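Long-range contacts in putative D-lactate dehydrogenase (Chlamydomonas reinhardtii, PDB 4ZGS), which reduces pyruvate, probably to D-lactate with NADH as the hydride donor: residues L289-Y294 against V330-H335; R109-D114 against P132-E137; G182-G187 against L237-L242. All coordinates share one frame; numbering follows the deposited sequence.

The three contacts meet different parts of one bound NAD. Contacts 1 and 3 belong to the same six-stranded parallel sheet: contact 3 joins strand 180-184 to the end of strand 234-237 beside the adenosine half, and contact 1 joins strands 286-291 and 330-332 beside the nicotinamide carboxamide. Contact 2 lies at the end of the other, five-stranded sheet, and its Tyr-134 reaches the nicotinamide ring. Centres of contacts 1 and 2 are about 18 Å apart, and contact 3 is about 16 Å from each. Nearest atoms are about 6 Å apart for contacts 1 and 2 and about 7 Å for the other pairs, so none touch; contacts 1 and 2 also meet the second subunit.

Contact 1. Residues L289-Y294 against V330-H335. With NAD (nicotinamide-adenine-dinucleotide), chain I.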
loop_
_atom_site.group_PDB
_atom_site.type_symbol
_atom_site.label_atom_id
_atom_site.label_comp_id
_atom_site.label_asym_id
_atom_site.label_seq_id
_atom_site.Cartn_x
_atom_site.Cartn_y
_atom_site.Cartn_z
ATOM N N LEU A 289 16.869 6.695 8.080
ATOM C CA LEU A 289 17.391 7.302 6.885
ATOM C C LEU A 289 16.248 7.931 6.130
ATOM O O LEU A 289 15.295 7.222 5.786
ATOM C CB LEU A 289 18.101 6.239 6.043
ATOM C CG LEU A 289 18.921 6.622 4.814
ATOM C CD1 LEU A 289 20.278 7.207 5.209
ATOM C CD2 LEU A 289 19.068 5.416 3.859
ATOM N N GLY A 290 16.288 9.254 5.945
ATOM C CA GLY A 290 15.479 9.880 4.913
ATOM C C GLY A 290 16.380 10.320 3.767
ATOM O O GLY A 290 17.424 10.915 4.009
ATOM N N LEU A 291 15.904 10.130 2.537
ATOM C CA LEU A 291 16.615 10.415 1.284
ATOM C C LEU A 291 15.623 10.980 0.305
ATOM O O LEU A 291 14.490 10.508 0.249
ATOM C CB LEU A 291 17.248 9.176 0.659
ATOM C CG LEU A 291 18.216 8.346 1.466
ATOM C CD1 LEU A 291 18.672 7.179 0.597
ATOM C CD2 LEU A 291 19.382 9.224 1.909
ATOM N N ASP A 292 16.002 12.064 -0.356
ATOM C CA ASP A 292 15.335 12.556 -1.553
ATOM C C ASP A 292 16.176 12.174 -2.774
ATOM O O ASP A 292 15.801 12.447 -3.909
ATOM C CB ASP A 292 15.151 14.077 -1.480
ATOM C CG ASP A 292 14.186 14.603 -2.532
ATOM O OD1 ASP A 292 13.091 14.001 -2.610
ATOM O OD2 ASP A 292 14.520 15.593 -3.278
ATOM N N VAL A 293 17.329 11.564 -2.522
ATOM C CA VAL A 293 18.335 11.316 -3.562
ATOM C C VAL A 293 19.131 10.023 -3.304
ATOM O O VAL A 293 19.288 9.607 -2.147
ATOM C CB VAL A 293 19.337 12.519 -3.671
ATOM C CG1 VAL A 293 18.623 13.779 -4.179
ATOM C CG2 VAL A 293 20.049 12.770 -2.324
ATOM N N TYR A 294 19.622 9.408 -4.378
ATOM C CA TYR A 294 20.357 8.133 -4.340
ATOM C C TYR A 294 21.429 8.064 -5.439
ATOM O O TYR A 294 21.206 8.564 -6.523
ATOM C CB TYR A 294 19.374 6.979 -4.475
ATOM C CG TYR A 294 20.000 5.614 -4.548
ATOM C CD1 TYR A 294 20.364 4.925 -3.401
ATOM C CD2 TYR A 294 20.227 5.012 -5.780
ATOM C CE1 TYR A 294 20.934 3.664 -3.472
ATOM C CE2 TYR A 294 20.798 3.757 -5.870
ATOM C CZ TYR A 294 21.149 3.086 -4.708
ATOM O OH TYR A 294 21.710 1.836 -4.792
ATOM N N VAL A 330 13.632 3.393 6.965
ATOM C CA VAL A 330 14.036 4.176 5.795
ATOM C C VAL A 330 12.837 4.814 5.079
ATOM O O VAL A 330 11.778 4.201 4.960
ATOM C CB VAL A 330 14.768 3.345 4.803
ATOM C CG1 VAL A 330 14.756 4.029 3.450
ATOM C CG2 VAL A 330 16.181 3.035 5.303
ATOM N N LEU A 331 12.988 6.073 4.675
ATOM C CA LEU A 331 11.952 6.777 3.932
ATOM C C LEU A 331 12.597 7.495 2.765
ATOM O O LEU A 331 13.624 8.153 2.933
ATOM C CB LEU A 331 11.162 7.735 4.805
ATOM C CG LEU A 331 10.317 8.794 4.078
ATOM C CD1 LEU A 331 9.612 8.284 2.872
ATOM C CD2 LEU A 331 9.285 9.327 5.063
ATOM N N VAL A 332 12.060 7.249 1.568
ATOM C CA VAL A 332 12.608 7.782 0.326
ATOM C C VAL A 332 11.553 8.503 -0.491
ATOM O O VAL A 332 10.526 7.908 -0.829
ATOM C CB VAL A 332 13.190 6.666 -0.520
ATOM C CG1 VAL A 332 13.570 7.169 -1.893
ATOM C CG2 VAL A 332 14.386 6.088 0.183
ATOM N N THR A 333 11.851 9.748 -0.875
ATOM C CA THR A 333 11.010 10.525 -1.806
ATOM C C THR A 333 11.741 10.611 -3.131
ATOM O O THR A 333 12.970 10.528 -3.186
ATOM C CB THR A 333 10.730 11.977 -1.321
ATOM O OG1 THR A 333 11.970 12.590 -0.946
ATOM C CG2 THR A 333 9.738 12.026 -0.135
ATOM N N PRO A 334 10.979 10.763 -4.212
ATOM C CA PRO A 334 11.527 10.713 -5.568
ATOM C C PRO A 334 11.978 12.098 -6.066
ATOM O O PRO A 334 11.346 12.668 -6.953
ATOM C CB PRO A 334 10.353 10.158 -6.384
ATOM C CG PRO A 334 9.148 10.724 -5.686
ATOM C CD PRO A 334 9.507 10.825 -4.208
ATOM N N HIS A 335 13.053 12.629 -5.480
ATOM C CA HIS A 335 13.606 13.935 -5.865
ATOM C C HIS A 335 12.543 15.042 -5.863
ATOM O O HIS A 335 12.372 15.774 -6.835
ATOM C CB HIS A 335 14.261 13.831 -7.247
ATOM C CG HIS A 335 15.389 14.796 -7.450
ATOM N ND1 HIS A 335 16.686 14.392 -7.681
ATOM C CD2 HIS A 335 15.416 16.151 -7.444
ATOM C CE1 HIS A 335 17.461 15.452 -7.817
ATOM N NE2 HIS A 335 16.715 16.532 -7.678
HETATM P PA NAD I . 25.171 26.664 -1.913
HETATM O O1A NAD I . 26.364 27.063 -2.693
HETATM O O2A NAD I . 24.785 27.981 -1.347
HETATM O O5B NAD I . 25.525 25.595 -0.772
HETATM C C5B NAD I . 26.696 24.782 -0.834
HETATM C C4B NAD I . 27.604 25.057 0.323
HETATM O O4B NAD I . 28.444 23.855 0.641
HETATM C C3B NAD I . 28.540 26.176 0.038
HETATM O O3B NAD I . 28.495 27.187 1.084
HETATM C C2B NAD I . 29.880 25.601 -0.001
HETATM O O2B NAD I . 30.847 26.560 0.506
HETATM C C1B NAD I . 29.816 24.409 0.873
HETATM N N9A NAD I . 30.846 23.476 0.648
HETATM C C8A NAD I . 31.750 23.437 -0.455
HETATM N N7A NAD I . 32.642 22.362 -0.303
HETATM C C5A NAD I . 32.309 21.741 0.881
HETATM C C6A NAD I . 32.788 20.618 1.625
HETATM N N6A NAD I . 33.878 19.842 1.158
HETATM N N1A NAD I . 32.221 20.327 2.708
HETATM C C2A NAD I . 31.278 20.898 3.234
HETATM N N3A NAD I . 30.715 21.931 2.710
HETATM C C4A NAD I . 31.170 22.454 1.488
HETATM O O3 NAD I . 24.003 26.107 -2.862
HETATM P PN NAD I . 22.565 25.632 -2.348
HETATM O O1N NAD I . 21.468 26.479 -2.876
HETATM O O2N NAD I . 22.428 25.818 -0.883
HETATM O O5D NAD I . 22.345 24.096 -2.726
HETATM C C5D NAD I . 22.538 23.600 -4.055
HETATM C C4D NAD I . 22.364 22.130 -3.957
HETATM O O4D NAD I . 20.930 21.789 -3.816
HETATM C C3D NAD I . 22.798 21.413 -5.162
HETATM O O3D NAD I . 24.241 21.261 -5.194
HETATM C C2D NAD I . 22.128 20.124 -5.005
HETATM O O2D NAD I . 22.961 19.263 -4.190
HETATM C C1D NAD I . 20.848 20.395 -4.303
HETATM N N1N NAD I . 19.751 20.213 -5.170
HETATM C C2N NAD I . 18.633 19.455 -4.747
HETATM C C3N NAD I . 17.552 19.257 -5.604
HETATM C C7N NAD I . 16.350 18.435 -5.146
HETATM O O7N NAD I . 16.505 17.484 -4.401
HETATM N N7N NAD I . 15.043 18.756 -5.596
HETATM C C4N NAD I . 17.575 19.815 -6.896
HETATM C C5N NAD I . 18.688 20.567 -7.323
HETATM C C6N NAD I . 19.766 20.767 -6.468
#
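Leu-289 and Val-330 start a parallel ladder that is tight along its strands and slackens toward the nicotinamide. The strand axes run 4.8 Å apart at 7°. Three backbone bonds stitch it: Leu-331 N to Leu-289 O, Leu-291 N to Leu-331 O and Thr-333 N to Leu-291 O, the last at 3.0 Å. Leu-289 and Val-330 lie side by side on the face covered by helix 319-324, CB of the leucine 3.8 Å from CG2 of the valine. These are the last two strands of the six-stranded parallel sheet of the NAD-binding Rossmann domain, with 330-332 at its margin within the chain; Leu-331 and Val-332 also pack on a second subunit. Past the strands, Asp-292 has CG anti to its backbone N (chi1 -167°), which carries OD1 to Thr-333 OG1, a bond modelled very short at 2.5 Å. OD1 also accepts Thr-336 N and OD2 accepts Ala-337 N, so both carboxylate oxygens are held; Thr-333 OG1 also bonds His-142 NE2. The looser end is partly exposed His-335, joined by a weak bond from its N to Asp-292 O at 3.2 Å. Its ring approaches the carboxamide obliquely, NE2 3.2 Å from NAD C7N, with Val-293 CG1 4.0 Å from His-335 ND1. An alanine in place of His-335 would probably open a gap between Val-293 and the nicotinamide carboxamide, leaving that amide group freer to turn.

Contact 2. Residues R109-D114 against P132-E137. With NAD (nicotinamide-adenine-dinucleotide), chain I.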
loop_
_atom_site.group_PDB
_atom_site.type_symbol
_atom_site.label_atom_id
_atom_site.label_comp_id
_atom_site.label_asym_id
_atom_site.label_seq_id
_atom_site.Cartn_x
_atom_site.Cartn_y
_atom_site.Cartn_z
ATOM N N ARG A 109 14.381 23.992 -17.380
ATOM C CA ARG A 109 13.390 24.321 -16.359
ATOM C C ARG A 109 13.990 23.871 -15.044
ATOM O O ARG A 109 13.262 23.528 -14.110
ATOM C CB ARG A 109 12.053 23.602 -16.553
ATOM C CG ARG A 109 11.328 23.720 -17.848
ATOM C CD ARG A 109 10.847 22.326 -18.310
ATOM N NE ARG A 109 10.303 21.611 -17.182
ATOM C CZ ARG A 109 10.037 20.311 -17.136
ATOM N NH1 ARG A 109 10.212 19.531 -18.196
ATOM N NH2 ARG A 109 9.577 19.798 -16.004
ATOM N N CYS A 110 15.297 23.646 -15.050
ATOM C CA CYS A 110 16.000 23.110 -13.885
ATOM C C CYS A 110 17.383 23.756 -13.728
ATOM O O CYS A 110 17.779 24.562 -14.541
ATOM C CB CYS A 110 16.157 21.594 -14.036
ATOM S SG CYS A 110 16.978 21.177 -15.620
ATOM N N ALA A 111 18.136 23.379 -12.706
ATOM C CA ALA A 111 19.486 23.896 -12.579
ATOM C C ALA A 111 20.542 22.951 -13.120
ATOM O O ALA A 111 21.656 23.377 -13.399
ATOM C CB ALA A 111 19.789 24.188 -11.094
ATOM N N GLY A 112 20.191 21.681 -13.313
ATOM C CA GLY A 112 21.131 20.739 -13.895
ATOM C C GLY A 112 21.250 20.816 -15.401
ATOM O O GLY A 112 20.272 20.615 -16.121
ATOM N N PHE A 113 22.465 21.081 -15.870
ATOM C CA PHE A 113 22.837 20.984 -17.282
ATOM C C PHE A 113 23.650 19.720 -17.576
ATOM O O PHE A 113 24.124 19.514 -18.689
ATOM C CB PHE A 113 23.583 22.247 -17.737
ATOM C CG PHE A 113 24.711 22.663 -16.840
ATOM C CD1 PHE A 113 24.461 23.250 -15.610
ATOM C CD2 PHE A 113 26.027 22.495 -17.238
ATOM C CE1 PHE A 113 25.511 23.650 -14.785
ATOM C CE2 PHE A 113 27.080 22.891 -16.417
ATOM C CZ PHE A 113 26.820 23.463 -15.191
ATOM N N ASP A 114 23.816 18.898 -16.551
ATOM C CA ASP A 114 24.713 17.750 -16.578
ATOM C C ASP A 114 24.519 16.879 -17.837
ATOM O O ASP A 114 25.483 16.374 -18.410
ATOM C CB ASP A 114 24.498 16.926 -15.300
ATOM C CG ASP A 114 25.759 16.221 -14.829
ATOM O OD1 ASP A 114 26.835 16.432 -15.427
ATOM O OD2 ASP A 114 25.678 15.481 -13.826
ATOM N N PRO A 132 19.396 28.554 -12.188
ATOM C CA PRO A 132 20.392 28.157 -11.181
ATOM C C PRO A 132 19.878 28.017 -9.731
ATOM O O PRO A 132 20.501 27.267 -8.981
ATOM C CB PRO A 132 21.455 29.250 -11.292
ATOM C CG PRO A 132 20.746 30.420 -11.857
ATOM C CD PRO A 132 19.596 29.924 -12.682
ATOM N N THR A 133 18.781 28.663 -9.339
ATOM C CA THR A 133 18.325 28.516 -7.954
ATOM C C THR A 133 16.809 28.394 -7.748
ATOM O O THR A 133 16.019 29.235 -8.184
ATOM C CB THR A 133 18.843 29.672 -7.064
ATOM O OG1 THR A 133 18.720 30.911 -7.774
ATOM C CG2 THR A 133 20.310 29.455 -6.708
ATOM N N TYR A 134 16.441 27.299 -7.084
ATOM C CA TYR A 134 15.129 27.068 -6.482
ATOM C C TYR A 134 15.074 27.744 -5.097
ATOM O O TYR A 134 16.121 27.988 -4.504
ATOM C CB TYR A 134 14.850 25.567 -6.331
ATOM C CG TYR A 134 15.394 24.692 -7.436
ATOM C CD1 TYR A 134 15.309 25.066 -8.772
ATOM C CD2 TYR A 134 15.996 23.481 -7.137
ATOM C CE1 TYR A 134 15.820 24.247 -9.786
ATOM C CE2 TYR A 134 16.503 22.661 -8.130
ATOM C CZ TYR A 134 16.415 23.039 -9.452
ATOM O OH TYR A 134 16.929 22.199 -10.423
ATOM N N SER A 135 13.872 28.043 -4.592
ATOM C CA SER A 135 13.710 28.555 -3.222
ATOM C C SER A 135 14.323 27.632 -2.194
ATOM O O SER A 135 13.887 26.516 -2.032
ATOM C CB SER A 135 12.233 28.724 -2.847
ATOM O OG SER A 135 11.530 29.507 -3.782
ATOM N N PRO A 136 15.326 28.113 -1.475
ATOM C CA PRO A 136 16.103 27.294 -0.543
ATOM C C PRO A 136 15.221 26.822 0.625
ATOM O O PRO A 136 15.519 25.808 1.262
ATOM C CB PRO A 136 17.207 28.251 -0.063
ATOM C CG PRO A 136 16.653 29.624 -0.316
ATOM C CD PRO A 136 15.816 29.497 -1.554
ATOM N N GLU A 137 14.147 27.557 0.900
ATOM C CA GLU A 137 13.162 27.102 1.872
ATOM C C GLU A 137 12.508 25.793 1.477
ATOM O O GLU A 137 12.271 24.941 2.341
ATOM C CB GLU A 137 12.067 28.148 2.083
ATOM C CG GLU A 137 12.472 29.285 2.938
ATOM C CD GLU A 137 13.157 30.347 2.159
ATOM O OE1 GLU A 137 13.421 30.096 0.952
ATOM O OE2 GLU A 137 13.474 31.396 2.784
HETATM P PA NAD I . 25.171 26.664 -1.913
HETATM O O1A NAD I . 26.364 27.063 -2.693
HETATM O O2A NAD I . 24.785 27.981 -1.347
HETATM O O5B NAD I . 25.525 25.595 -0.772
HETATM C C5B NAD I . 26.696 24.782 -0.834
HETATM C C4B NAD I . 27.604 25.057 0.323
HETATM O O4B NAD I . 28.444 23.855 0.641
HETATM C C3B NAD I . 28.540 26.176 0.038
HETATM O O3B NAD I . 28.495 27.187 1.084
HETATM C C2B NAD I . 29.880 25.601 -0.001
HETATM O O2B NAD I . 30.847 26.560 0.506
HETATM C C1B NAD I . 29.816 24.409 0.873
HETATM N N9A NAD I . 30.846 23.476 0.648
HETATM C C8A NAD I . 31.750 23.437 -0.455
HETATM N N7A NAD I . 32.642 22.362 -0.303
HETATM C C5A NAD I . 32.309 21.741 0.881
HETATM C C6A NAD I . 32.788 20.618 1.625
HETATM N N6A NAD I . 33.878 19.842 1.158
HETATM N N1A NAD I . 32.221 20.327 2.708
HETATM C C2A NAD I . 31.278 20.898 3.234
HETATM N N3A NAD I . 30.715 21.931 2.710
HETATM C C4A NAD I . 31.170 22.454 1.488
HETATM O O3 NAD I . 24.003 26.107 -2.862
HETATM P PN NAD I . 22.565 25.632 -2.348
HETATM O O1N NAD I . 21.468 26.479 -2.876
HETATM O O2N NAD I . 22.428 25.818 -0.883
HETATM O O5D NAD I . 22.345 24.096 -2.726
HETATM C C5D NAD I . 22.538 23.600 -4.055
HETATM C C4D NAD I . 22.364 22.130 -3.957
HETATM O O4D NAD I . 20.930 21.789 -3.816
HETATM C C3D NAD I . 22.798 21.413 -5.162
HETATM O O3D NAD I . 24.241 21.261 -5.194
HETATM C C2D NAD I . 22.128 20.124 -5.005
HETATM O O2D NAD I . 22.961 19.263 -4.190
HETATM C C1D NAD I . 20.848 20.395 -4.303
HETATM N N1N NAD I . 19.751 20.213 -5.170
HETATM C C2N NAD I . 18.633 19.455 -4.747
HETATM C C3N NAD I . 17.552 19.257 -5.604
HETATM C C7N NAD I . 16.350 18.435 -5.146
HETATM O O7N NAD I . 16.505 17.484 -4.401
HETATM N N7N NAD I . 15.043 18.756 -5.596
HETATM C C4N NAD I . 17.575 19.815 -6.896
HETATM C C5N NAD I . 18.688 20.567 -7.323
HETATM C C6N NAD I . 19.766 20.767 -6.468
#
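Ala-111 and Tyr-134 bury the most surface here, about equal amounts, and Pro-132 follows. They join two connections of the five-stranded parallel sheet, order 2-1-3-4-5, of the flavodoxin-like domain that in relatives binds substrate: the loop after strand 105-108, and the segment leading from strand 127-129 into helix 136-151. The evidence for a fixed join is one well-directed bond, Ala-111 N to Tyr-134 OH, at 2.8 Å with an N-H...O angle of 157°. The Ala-111 methyl points toward the other segment and lies beside the same phenol, its CB 3.5 Å from Tyr-134 OH. It also reaches main chain of Pro-132, CB 3.8 Å from Pro-132 O, while the proline ring is turned away. Cys-110 adds a lesser touch, its CB lying near the hydroxyl although its CB bond points away from that segment. Ala-111 O also accepts Arg-130 NE, and the backbone of Cys-110 bonds to that of Val-131. With CG anti to its carbonyl carbon (chi1 -36°), the Tyr-134 ring is directed so that its OH reaches the 109-114 loop. Phe-338 and Ile-347 also pack on the tyrosine, which would limit how far the ring can shift. Held at its tip, the tyrosine offers a ring edge to the coenzyme: NAD C4N, the carbon of hydride transfer in nicotinamide coenzymes, lies in the ring plane, 3.3 Å from Tyr-134 CE2.

Contact 3. Residues G182-G187 against L237-L242; sequences GVVGTG and LHCPLL. With NAD (nicotinamide-adenine-dinucleotide), chain I.
Val-184 and His-238 meet where two neighbouring parallel strands of the Rossmann fold end and their chains turn along the dinucleotide. The hydrogen bond from His-238 N to Val-184 O is 2.6 Å long with an N-H...O angle of 150°; the donor is tilted 17° from the carbonyl plane. Cys-239 N lies 3.0 Å from the same Val-184 O, so two consecutive amides gather near one carbonyl. Apolar contacts flank this. Val-184 and Leu-237 are paired in the sheet and lie side by side, Leu-237 CD2 being 4.0 Å from Val-184 CB, and the valine's CG1 reaches Cys-239 SG. Val-183 CG1 lies 4.2 Å from CD2 of the His-238 ring, the side chains crossing at a slant; Ile-189 and Ala-193 of helix 188-200 also touch that histidine. Steric limits account for two glycines. Gly-185 has a positive phi of 93°, and a CB there would run into Cys-239 N; at Gly-187, the N-cap of helix 188-200, a CB would strike NAD O5B. Together with Gly-190 they fit the GxGxxG pattern expected of this fold, in which Ala-188 N and Ile-189 N bond to NAD. Asp-208, another NAD-binding residue, accepts Thr-186 N, a bond that would help to fix the turn. Toward the coenzyme, Gly-187 CA is 3.2 Å from NAD O2A, and Cys-239 places CB 3.6 Å from N3A of the adenine.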
loop_
_atom_site.group_PDB
_atom_site.type_symbol
_atom_site.label_atom_id
_atom_site.label_comp_id
_atom_site.label_asym_id
_atom_site.label_seq_id
_atom_site.Cartn_x
_atom_site.Cartn_y
_atom_site.Cartn_z
ATOM N N GLY A 182 23.424 18.069 13.530
ATOM C CA GLY A 182 24.464 18.510 12.615
ATOM C C GLY A 182 23.954 18.931 11.254
ATOM O O GLY A 182 23.375 18.122 10.538
ATOM N N VAL A 183 24.228 20.164 10.847
ATOM C CA VAL A 183 23.981 20.558 9.462
ATOM C C VAL A 183 25.291 20.568 8.740
ATOM O O VAL A 183 26.212 21.276 9.159
ATOM C CB VAL A 183 23.339 21.917 9.327
ATOM C CG1 VAL A 183 23.229 22.279 7.883
ATOM C CG2 VAL A 183 21.975 21.923 9.983
ATOM N N VAL A 184 25.399 19.727 7.712
ATOM C CA VAL A 184 26.621 19.632 6.913
ATOM C C VAL A 184 26.457 20.382 5.576
ATOM O O VAL A 184 25.768 19.943 4.646
ATOM C CB VAL A 184 27.027 18.166 6.650
ATOM C CG1 VAL A 184 28.311 18.134 5.866
ATOM C CG2 VAL A 184 27.211 17.413 7.952
ATOM N N GLY A 185 27.130 21.523 5.529
ATOM C CA GLY A 185 27.088 22.512 4.468
ATOM C C GLY A 185 26.037 23.553 4.840
ATOM O O GLY A 185 24.855 23.235 5.140
ATOM N N THR A 186 26.497 24.806 4.796
ATOM C CA THR A 186 25.753 25.987 5.252
ATOM C C THR A 186 25.398 26.999 4.146
ATOM O O THR A 186 25.258 28.201 4.408
ATOM C CB THR A 186 26.468 26.655 6.410
ATOM O OG1 THR A 186 27.808 27.006 6.044
ATOM C CG2 THR A 186 26.469 25.663 7.567
ATOM N N GLY A 187 25.409 26.557 2.897
ATOM C CA GLY A 187 25.036 27.445 1.815
ATOM C C GLY A 187 23.563 27.795 1.904
ATOM O O GLY A 187 22.940 27.643 2.972
ATOM N N LEU A 237 22.531 16.411 5.252
ATOM C CA LEU A 237 23.561 16.782 4.300
ATOM C C LEU A 237 23.056 17.845 3.356
ATOM O O LEU A 237 22.029 17.649 2.710
ATOM C CB LEU A 237 24.020 15.562 3.508
ATOM C CG LEU A 237 24.390 14.330 4.319
ATOM C CD1 LEU A 237 24.900 13.188 3.396
ATOM C CD2 LEU A 237 25.421 14.720 5.372
ATOM N N HIS A 238 23.662 19.029 3.386
ATOM C CA HIS A 238 23.390 20.028 2.350
ATOM C C HIS A 238 24.555 20.482 1.454
ATOM O O HIS A 238 24.375 21.353 0.605
ATOM C CB HIS A 238 22.694 21.188 3.020
ATOM C CG HIS A 238 21.406 20.774 3.651
ATOM N ND1 HIS A 238 20.230 20.669 2.941
ATOM C CD2 HIS A 238 21.136 20.299 4.893
ATOM C CE1 HIS A 238 19.274 20.227 3.739
ATOM N NE2 HIS A 238 19.796 19.991 4.932
ATOM N N CYS A 239 25.742 19.905 1.614
ATOM C CA CYS A 239 26.871 20.330 0.791
ATOM C C CYS A 239 26.714 19.866 -0.660
ATOM O O CYS A 239 26.016 18.883 -0.949
ATOM C CB CYS A 239 28.197 19.803 1.364
ATOM S SG CYS A 239 28.229 18.013 1.765
ATOM N N PRO A 240 27.376 20.575 -1.585
ATOM C CA PRO A 240 27.420 20.174 -2.997
ATOM C C PRO A 240 28.276 18.931 -3.140
ATOM O O PRO A 240 29.011 18.594 -2.209
ATOM C CB PRO A 240 28.065 21.375 -3.691
ATOM C CG PRO A 240 28.931 21.978 -2.627
ATOM C CD PRO A 240 28.162 21.793 -1.333
ATOM N N LEU A 241 28.208 18.264 -4.282
ATOM C CA LEU A 241 29.030 17.087 -4.461
ATOM C C LEU A 241 30.398 17.466 -5.025
ATOM O O LEU A 241 30.514 17.902 -6.171
ATOM C CB LEU A 241 28.326 16.100 -5.382
ATOM C CG LEU A 241 29.021 14.762 -5.561
ATOM C CD1 LEU A 241 29.203 14.131 -4.182
ATOM C CD2 LEU A 241 28.163 13.883 -6.454
ATOM N N LEU A 242 31.434 17.280 -4.211
ATOM C CA LEU A 242 32.809 17.602 -4.592
ATOM C C LEU A 242 33.714 16.420 -4.377
ATOM O O LEU A 242 33.342 15.487 -3.675
ATOM C CB LEU A 242 33.342 18.786 -3.781
ATOM C CG LEU A 242 32.701 20.149 -4.033
ATOM C CD1 LEU A 242 33.197 21.189 -3.040
ATOM C CD2 LEU A 242 33.032 20.588 -5.451
HETATM P PA NAD I . 25.171 26.664 -1.913
HETATM O O1A NAD I . 26.364 27.063 -2.693
HETATM O O2A NAD I . 24.785 27.981 -1.347
HETATM O O5B NAD I . 25.525 25.595 -0.772
HETATM C C5B NAD I . 26.696 24.782 -0.834
HETATM C C4B NAD I . 27.604 25.057 0.323
HETATM O O4B NAD I . 28.444 23.855 0.641
HETATM C C3B NAD I . 28.540 26.176 0.038
HETATM O O3B NAD I . 28.495 27.187 1.084
HETATM C C2B NAD I . 29.880 25.601 -0.001
HETATM O O2B NAD I . 30.847 26.560 0.506
HETATM C C1B NAD I . 29.816 24.409 0.873
HETATM N N9A NAD I . 30.846 23.476 0.648
HETATM C C8A NAD I . 31.750 23.437 -0.455
HETATM N N7A NAD I . 32.642 22.362 -0.303
HETATM C C5A NAD I . 32.309 21.741 0.881
HETATM C C6A NAD I . 32.788 20.618 1.625
HETATM N N6A NAD I . 33.878 19.842 1.158
HETATM N N1A NAD I . 32.221 20.327 2.708
HETATM C C2A NAD I . 31.278 20.898 3.234
HETATM N N3A NAD I . 30.715 21.931 2.710
HETATM C C4A NAD I . 31.170 22.454 1.488
HETATM O O3 NAD I . 24.003 26.107 -2.862
HETATM P PN NAD I . 22.565 25.632 -2.348
HETATM O O1N NAD I . 21.468 26.479 -2.876
HETATM O O2N NAD I . 22.428 25.818 -0.883
HETATM O O5D NAD I . 22.345 24.096 -2.726
HETATM C C5D NAD I . 22.538 23.600 -4.055
HETATM C C4D NAD I . 22.364 22.130 -3.957
HETATM O O4D NAD I . 20.930 21.789 -3.816
HETATM C C3D NAD I . 22.798 21.413 -5.162
HETATM O O3D NAD I . 24.241 21.261 -5.194
HETATM C C2D NAD I . 22.128 20.124 -5.005
HETATM O O2D NAD I . 22.961 19.263 -4.190
HETATM C C1D NAD I . 20.848 20.395 -4.303
HETATM N N1N NAD I . 19.751 20.213 -5.170
HETATM C C2N NAD I . 18.633 19.455 -4.747
HETATM C C3N NAD I . 17.552 19.257 -5.604
HETATM C C7N NAD I . 16.350 18.435 -5.146
HETATM O O7N NAD I . 16.505 17.484 -4.401
HETATM N N7N NAD I . 15.043 18.756 -5.596
HETATM C C4N NAD I . 17.575 19.815 -6.896
HETATM C C5N NAD I . 18.688 20.567 -7.323
HETATM C C6N NAD I . 19.766 20.767 -6.468
#